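Local coordinates for exopolysaccharide biosynthesis protein (Pantoea stewartii subsp. stewartii DC283, PDB 6TGF) that is a glycan biofilm-modifying enzyme, probably a glycoside hydrolase acting on exopolysaccharide, built as a trimer with a phage tailspike-like parallel beta-helix, at residues A99-T102 against Q103-L107; R294-G297 against A298-N301; Q315-F318 against V319-S323; R702-A706 against D707-T711. All blocks are in the same frame, centred on the assembly; numbering follows the deposited sequence.

The four contacts come one after another along an elongated tailspike-like subunit. Contact 1 lies near one end, in the head-binding region, where it joins strands 98-101 and 105-107 of two antiparallel sheets. Contacts 2 and 3 sit in the early turns of the parallel beta-helix, on strands 290-296 and 318-324; their centres are about 20 Å apart, and I295 CD1 packs on F320 CZ at 3.4 Å. Contact 4 follows strand 697-704 near the far end, its centre about 149 Å from that of contact 1 and on the opposite side of the chain's centre. Contacts 2 and 4 both reach neighbouring subunits, so the trimer is joined at well-separated levels along the spike.

Contact 1 (A99-T102 against Q103-L107); sequences AQIT and QPITL
I101 and I105 meet across a bend that carries the chain from one antiparallel sheet of the head-binding region to another, from strand 98-101 to strand 105-107. The packed part is apolar. The two side chains cross at about a right angle, and I101 CD1 lies 3.3 Å from I105 CD1. I101 places CG1 between its own backbone N and carbonyl carbon (chi1 48°), which brings the end of a laterally directed side chain towards I105. V89 and L91 pack on I101 and L71 on I105, so the pair bridges neighbouring strands of the two sheets; a tetraethylene glycol molecule, probably from the crystallisation liquor, lies about 4 Å from the I105 side chain.

The looser side holds T102, exposed to solvent, whose OG1 makes a weak hydrogen bond with A34 N. Q103 points away from 99-102 overall, and its extended chain carries OE1 to a hydrogen bond with the backbone N of I73, tying the bend to strand 69-74. The peptide between Q103 and P104 is cis, turning the backbone sharply before strand 105-107. Within this bend two acceptors, T102 O and P104 O, lie 3.5 Å apart and do not bond.

Contact 2 (R294-G297 against A298-N301); sequences RISG and AMVN
A junction between subunits of the trimer is built where strand 290-296 runs out into a loop, and here R294 and M299 meet. R294 is extended from CG to NE, with CG opposite the backbone N across the first torsion (chi1 174°), which carries the guanidinium towards the loop. Its NH2 comes to 3.5 Å from M299 SD. The sulfur lies at the edge of the guanidinium, near its plane, while M299 CE is 4.2 Å from the same NH2. This is packing against the polar rim of an arginine hydrogen-bonded elsewhere: its NH1 donates to I269 O, and its NH2 to Q272 OE1 and to N301 OD1 of the third subunit. N301 of this chain offers its OD1 in the same way to R294 of the second subunit.

Strand 290-296 belongs to the parallel beta-helix, and M299 is the centre of an inverse gamma turn just beyond it, closed by a weak V300 N to A298 O bond of 3.0 Å. The turn sends the M299 side chain back over the strand end: its CG lies 4.1 Å from S296 OG and 4.0 Å from G297 O. S296 OG is buried and hydrogen-bonded with S330 OG on the next coil. A bend at chi3 (-66°) turns M299 CE off to the side, leaving the sulfur as the atom nearest R294 NH2.

Contact 3 (Q315-F318 against V319-S323); sequences QSPF and VFEVS
E321 turns its carboxylate back along the chain to meet F318 and P317. Its CB sets off to the side of 315-318, and CG follows beside the backbone N, opposite the carbonyl carbon. The bend at chi2 (-80°) then folds the end of the chain towards F318. There CD lies 4.0 Å from F318 CD2 and 4.1 Å from F318 CB. At the tip, OE2 makes the main approach, 3.4 Å from F318 CD2, at the edge of the ring and near its plane. The carboxylate is turned steeply, its plane 75° from that of the ring. P317 CG comes to 3.8 Å from the same oxygen, so proline and ring edge together meet one carboxylate oxygen.

E321 OE2 also has a charged partner outside 315-323, a salt bridge to R349 NH2, and the R349 side chain packs on F318 as well. R349 belongs to strand 346-350, next to strand 318-324 in the parallel sheet of the beta-helix. F318 CB lies 3.7 Å from F320 O. The chain turns a corner at V319, whose backbone bonds to C283 and G346. F320 packs on L347, C283 and I295, and V319 CG1 lies over the centre of one face of the F320 ring, 3.7 Å above the plane.

Contact 4 (R702-A706 against D707-T711); sequences RALSA and DNVDT
The backbone closes two overlapping turns of 3-10 type, in which S705 O accepts from N708 N and A706 O from V709 N, each at 3.2 Å and with an N-H...O angle of 153°. This short 3-10 turn follows strand 697-704, outermost within this chain of a three-stranded antiparallel sheet that the second subunit continues, and turns the chain away from it.

On the inner side of the turn the only buried side chain of the contact, V709, faces back towards the strand. Its CG2 lies 3.6 Å from S705 O and 4.2 Å from L704 CD1, so the valine branch lies beside the carbonyl that N708 N already uses. L704 bends its end towards the turn although its CB sets off to the side. F732 and I734 pack against V709 and L704 respectively. From the second subunit, V718 touches L704 and F717 touches V709, while A703 and L704 pair antiparallel with a strand of that chain. The sheet thus runs on across the trimer interface.

S705, A706, D707 and N708 lie on the exposed side. S705 swings OG opposite its backbone N (chi1 175°), which brings the hydroxyl beside D707, 3.9 Å from D707 CB. T711, which touches F717 of the second subunit, turns its hydroxyl back towards the turn: T711 OG1 makes a weak hydrogen bond of 3.4 Å to V709 O and lies 4.1 Å from A706 O.

Contact 1 (A99-T102 against Q103-L107)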
# COMPACT_ATOMS: atom_id res chain seq x y z
N ALA B 99 48.95 49.49 28.44
CA ALA B 99 48.83 50.67 29.32
C ALA B 99 47.49 50.60 30.05
O ALA B 99 46.49 50.25 29.40
CB ALA B 99 48.97 51.93 28.51
N GLN B 100 47.47 50.89 31.35
CA GLN B 100 46.22 50.96 32.15
C GLN B 100 45.53 52.29 31.83
O GLN B 100 46.16 53.35 32.04
CB GLN B 100 46.48 50.83 33.65
CG GLN B 100 45.21 50.64 34.45
CD GLN B 100 45.45 50.52 35.94
OE1 GLN B 100 46.57 50.26 36.39
NE2 GLN B 100 44.39 50.69 36.71
N ILE B 101 44.29 52.23 31.33
CA ILE B 101 43.50 53.41 30.89
C ILE B 101 42.65 53.90 32.08
O ILE B 101 42.29 53.07 32.93
CB ILE B 101 42.66 53.12 29.63
CG1 ILE B 101 41.87 51.81 29.70
CG2 ILE B 101 43.54 53.14 28.39
CD1 ILE B 101 40.56 51.92 30.42
N THR B 102 42.39 55.21 32.14
CA THR B 102 41.56 55.87 33.17
C THR B 102 40.08 55.76 32.78
O THR B 102 39.76 56.05 31.61
CB THR B 102 41.96 57.34 33.36
OG1 THR B 102 42.27 57.88 32.08
CG2 THR B 102 43.14 57.52 34.29
N GLN B 103 39.23 55.36 33.73
CA GLN B 103 37.76 55.25 33.54
C GLN B 103 37.10 56.55 34.01
O GLN B 103 37.64 57.24 34.87
CB GLN B 103 37.22 54.03 34.29
CG GLN B 103 37.88 52.73 33.86
CD GLN B 103 37.10 51.52 34.33
OE1 GLN B 103 35.90 51.41 34.12
NE2 GLN B 103 37.79 50.60 34.98
N PRO B 104 35.92 56.93 33.47
CA PRO B 104 35.23 56.14 32.44
C PRO B 104 35.91 56.21 31.07
O PRO B 104 36.56 57.20 30.79
CB PRO B 104 33.85 56.81 32.36
CG PRO B 104 34.10 58.24 32.77
CD PRO B 104 35.19 58.16 33.82
N ILE B 105 35.75 55.16 30.26
CA ILE B 105 36.32 55.04 28.89
C ILE B 105 35.39 55.78 27.92
O ILE B 105 34.22 55.38 27.81
CB ILE B 105 36.52 53.57 28.48
CG1 ILE B 105 37.35 52.81 29.53
CG2 ILE B 105 37.14 53.47 27.09
CD1 ILE B 105 37.54 51.34 29.23
N THR B 106 35.90 56.83 27.26
CA THR B 106 35.17 57.66 26.28
C THR B 106 34.98 56.86 24.98
O THR B 106 36.00 56.39 24.44
CB THR B 106 35.91 58.98 26.02
OG1 THR B 106 36.07 59.65 27.27
CG2 THR B 106 35.19 59.89 25.05
N LEU B 107 33.74 56.73 24.52
CA LEU B 107 33.38 56.05 23.25
C LEU B 107 32.84 57.08 22.25
O LEU B 107 31.93 57.84 22.62
CB LEU B 107 32.33 54.96 23.52
CG LEU B 107 32.73 53.87 24.52
CD1 LEU B 107 31.70 52.76 24.52
CD2 LEU B 107 34.11 53.31 24.23

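Contact 2 (R294-G297 against A298-N301)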
# COMPACT_ATOMS: atom_id res chain seq x y z
N ARG B 294 19.21 8.22 10.54
CA ARG B 294 18.27 8.81 9.56
C ARG B 294 19.06 9.75 8.64
O ARG B 294 19.96 10.45 9.14
CB ARG B 294 17.12 9.53 10.26
CG ARG B 294 16.19 10.28 9.33
CD ARG B 294 15.19 11.13 10.08
NE ARG B 294 14.36 11.94 9.19
CZ ARG B 294 14.74 13.07 8.60
NH1 ARG B 294 15.95 13.56 8.78
NH2 ARG B 294 13.89 13.72 7.82
N ILE B 295 18.73 9.75 7.35
CA ILE B 295 19.29 10.70 6.35
C ILE B 295 18.21 10.95 5.29
O ILE B 295 17.64 9.97 4.78
CB ILE B 295 20.62 10.17 5.77
CG1 ILE B 295 21.37 11.24 4.97
CG2 ILE B 295 20.41 8.90 4.95
CD1 ILE B 295 22.86 11.02 4.91
N SER B 296 17.90 12.22 5.02
CA SER B 296 16.76 12.64 4.16
C SER B 296 17.11 13.91 3.38
O SER B 296 17.79 14.79 3.94
CB SER B 296 15.51 12.84 4.99
OG SER B 296 14.37 12.99 4.16
N GLY B 297 16.65 13.98 2.12
CA GLY B 297 16.68 15.20 1.29
C GLY B 297 15.46 16.06 1.54
O GLY B 297 14.59 15.63 2.33
N ALA B 298 15.38 17.22 0.88
CA ALA B 298 14.33 18.25 1.05
C ALA B 298 12.96 17.58 1.22
O ALA B 298 12.49 16.94 0.25
CB ALA B 298 14.33 19.19 -0.13
N MET B 299 12.35 17.72 2.40
CA MET B 299 11.03 17.13 2.75
C MET B 299 9.91 17.97 2.12
O MET B 299 9.30 18.79 2.84
CB MET B 299 10.82 17.05 4.27
CG MET B 299 11.64 15.97 4.94
SD MET B 299 11.36 15.87 6.72
CE MET B 299 12.05 17.44 7.26
N VAL B 300 9.69 17.79 0.82
CA VAL B 300 8.54 18.37 0.05
C VAL B 300 8.03 17.27 -0.89
O VAL B 300 8.87 16.59 -1.51
CB VAL B 300 8.94 19.64 -0.73
CG1 VAL B 300 7.72 20.44 -1.17
CG2 VAL B 300 9.89 20.53 0.07
N ASN B 301 6.70 17.11 -1.00
CA ASN B 301 6.05 15.96 -1.69
C ASN B 301 6.24 16.09 -3.21
O ASN B 301 5.29 16.49 -3.90
CB ASN B 301 4.58 15.80 -1.29
CG ASN B 301 3.73 17.03 -1.51
OD1 ASN B 301 3.35 17.35 -2.63
ND2 ASN B 301 3.40 17.72 -0.43

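Contact 3 (Q315-F318 against V319-S323)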
# COMPACT_ATOMS: atom_id res chain seq x y z
N GLN B 315 35.87 7.40 -4.45
CA GLN B 315 37.11 6.93 -3.77
C GLN B 315 36.77 5.97 -2.63
O GLN B 315 37.62 5.10 -2.34
CB GLN B 315 37.93 8.13 -3.27
CG GLN B 315 38.39 9.06 -4.39
CD GLN B 315 39.01 8.31 -5.55
OE1 GLN B 315 40.05 7.67 -5.42
NE2 GLN B 315 38.37 8.40 -6.70
N SER B 316 35.60 6.11 -2.01
CA SER B 316 35.09 5.22 -0.93
C SER B 316 34.15 4.17 -1.54
O SER B 316 33.46 4.46 -2.51
CB SER B 316 34.41 6.01 0.15
OG SER B 316 33.30 6.73 -0.36
N PRO B 317 34.11 2.93 -1.00
CA PRO B 317 33.17 1.92 -1.49
C PRO B 317 31.69 2.29 -1.26
O PRO B 317 30.86 1.80 -2.00
CB PRO B 317 33.54 0.64 -0.71
CG PRO B 317 34.30 1.14 0.51
CD PRO B 317 34.98 2.42 0.07
N PHE B 318 31.41 3.13 -0.25
CA PHE B 318 30.05 3.67 0.04
C PHE B 318 30.18 5.12 0.53
O PHE B 318 31.12 5.42 1.28
CB PHE B 318 29.34 2.81 1.09
CG PHE B 318 29.09 1.38 0.66
CD1 PHE B 318 27.94 1.03 -0.02
CD2 PHE B 318 30.02 0.39 0.95
CE1 PHE B 318 27.72 -0.28 -0.41
CE2 PHE B 318 29.80 -0.92 0.55
CZ PHE B 318 28.65 -1.26 -0.12
N VAL B 319 29.25 5.98 0.11
CA VAL B 319 29.19 7.42 0.52
C VAL B 319 28.91 7.48 2.03
O VAL B 319 29.46 8.39 2.69
CB VAL B 319 28.14 8.22 -0.29
CG1 VAL B 319 28.04 9.66 0.18
CG2 VAL B 319 28.42 8.18 -1.78
N PHE B 320 28.12 6.54 2.55
CA PHE B 320 27.76 6.42 3.99
C PHE B 320 28.04 5.00 4.49
O PHE B 320 27.41 4.05 3.99
CB PHE B 320 26.29 6.80 4.20
CG PHE B 320 25.92 8.15 3.63
CD1 PHE B 320 26.54 9.30 4.10
CD2 PHE B 320 24.98 8.27 2.63
CE1 PHE B 320 26.21 10.55 3.58
CE2 PHE B 320 24.65 9.52 2.11
CZ PHE B 320 25.26 10.65 2.59
N GLU B 321 28.98 4.86 5.44
CA GLU B 321 29.30 3.60 6.15
C GLU B 321 28.69 3.66 7.56
O GLU B 321 29.37 4.13 8.48
CB GLU B 321 30.81 3.39 6.24
CG GLU B 321 31.45 3.02 4.92
CD GLU B 321 31.31 1.56 4.52
OE1 GLU B 321 30.52 0.84 5.16
OE2 GLU B 321 32.01 1.15 3.57
N VAL B 322 27.45 3.19 7.70
CA VAL B 322 26.66 3.28 8.97
C VAL B 322 26.66 1.91 9.66
O VAL B 322 26.91 0.90 8.98
CB VAL B 322 25.23 3.79 8.71
CG1 VAL B 322 25.23 5.09 7.93
CG2 VAL B 322 24.35 2.75 8.02
N SER B 323 26.39 1.91 10.97
CA SER B 323 26.20 0.70 11.82
C SER B 323 25.13 1.00 12.87
O SER B 323 25.50 1.33 14.02
CB SER B 323 27.50 0.27 12.44
OG SER B 323 27.31 -0.85 13.29

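Contact 4 (R702-A706 against D707-T711)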
# COMPACT_ATOMS: atom_id res chain seq x y z
N ARG B 702 -6.73 -64.51 -22.92
CA ARG B 702 -5.87 -65.58 -23.50
C ARG B 702 -6.74 -66.60 -24.24
O ARG B 702 -7.70 -67.11 -23.63
CB ARG B 702 -5.05 -66.28 -22.42
CG ARG B 702 -3.85 -65.49 -21.92
CD ARG B 702 -2.90 -66.33 -21.09
NE ARG B 702 -3.53 -66.91 -19.91
CZ ARG B 702 -2.92 -67.70 -19.03
NH1 ARG B 702 -1.64 -68.02 -19.19
NH2 ARG B 702 -3.59 -68.18 -17.99
N ALA B 703 -6.42 -66.87 -25.51
CA ALA B 703 -7.06 -67.91 -26.35
C ALA B 703 -6.77 -69.29 -25.75
O ALA B 703 -5.66 -69.48 -25.22
CB ALA B 703 -6.56 -67.81 -27.77
N LEU B 704 -7.73 -70.21 -25.84
CA LEU B 704 -7.61 -71.61 -25.33
C LEU B 704 -7.75 -72.60 -26.49
O LEU B 704 -8.69 -72.43 -27.29
CB LEU B 704 -8.67 -71.86 -24.25
CG LEU B 704 -8.19 -71.75 -22.80
CD1 LEU B 704 -9.34 -71.94 -21.84
CD2 LEU B 704 -7.09 -72.77 -22.50
N SER B 705 -6.85 -73.58 -26.56
CA SER B 705 -6.91 -74.73 -27.49
C SER B 705 -7.93 -75.75 -26.98
O SER B 705 -7.93 -76.02 -25.76
CB SER B 705 -5.55 -75.36 -27.66
OG SER B 705 -5.62 -76.54 -28.45
N ALA B 706 -8.76 -76.30 -27.88
CA ALA B 706 -9.85 -77.26 -27.59
C ALA B 706 -9.29 -78.51 -26.90
O ALA B 706 -10.03 -79.12 -26.11
CB ALA B 706 -10.57 -77.61 -28.86
N ASP B 707 -8.04 -78.87 -27.19
CA ASP B 707 -7.36 -80.12 -26.72
C ASP B 707 -7.17 -80.08 -25.20
O ASP B 707 -7.15 -81.17 -24.59
CB ASP B 707 -6.02 -80.32 -27.42
CG ASP B 707 -6.12 -80.44 -28.94
OD1 ASP B 707 -7.25 -80.56 -29.45
OD2 ASP B 707 -5.06 -80.41 -29.59
N ASN B 708 -7.02 -78.88 -24.61
CA ASN B 708 -6.78 -78.68 -23.15
C ASN B 708 -8.09 -78.36 -22.43
O ASN B 708 -8.03 -78.04 -21.23
CB ASN B 708 -5.73 -77.59 -22.92
CG ASN B 708 -4.34 -78.01 -23.37
OD1 ASN B 708 -3.83 -79.04 -22.95
ND2 ASN B 708 -3.73 -77.21 -24.22
N VAL B 709 -9.23 -78.45 -23.13
CA VAL B 709 -10.60 -78.18 -22.58
C VAL B 709 -11.42 -79.47 -22.64
O VAL B 709 -11.44 -80.12 -23.70
CB VAL B 709 -11.29 -77.04 -23.36
CG1 VAL B 709 -12.71 -76.80 -22.88
CG2 VAL B 709 -10.49 -75.75 -23.31
N ASP B 710 -12.08 -79.82 -21.53
CA ASP B 710 -13.06 -80.94 -21.44
C ASP B 710 -14.37 -80.47 -22.09
O ASP B 710 -15.19 -79.87 -21.37
CB ASP B 710 -13.24 -81.40 -19.99
CG ASP B 710 -14.22 -82.55 -19.82
OD1 ASP B 710 -14.49 -83.25 -20.81
OD2 ASP B 710 -14.71 -82.73 -18.68
N THR B 711 -14.54 -80.75 -23.38
CA THR B 711 -15.68 -80.27 -24.22
C THR B 711 -16.97 -81.03 -23.87
O THR B 711 -18.05 -80.57 -24.29
CB THR B 711 -15.35 -80.41 -25.72
OG1 THR B 711 -13.97 -80.10 -25.91
CG2 THR B 711 -16.20 -79.52 -26.60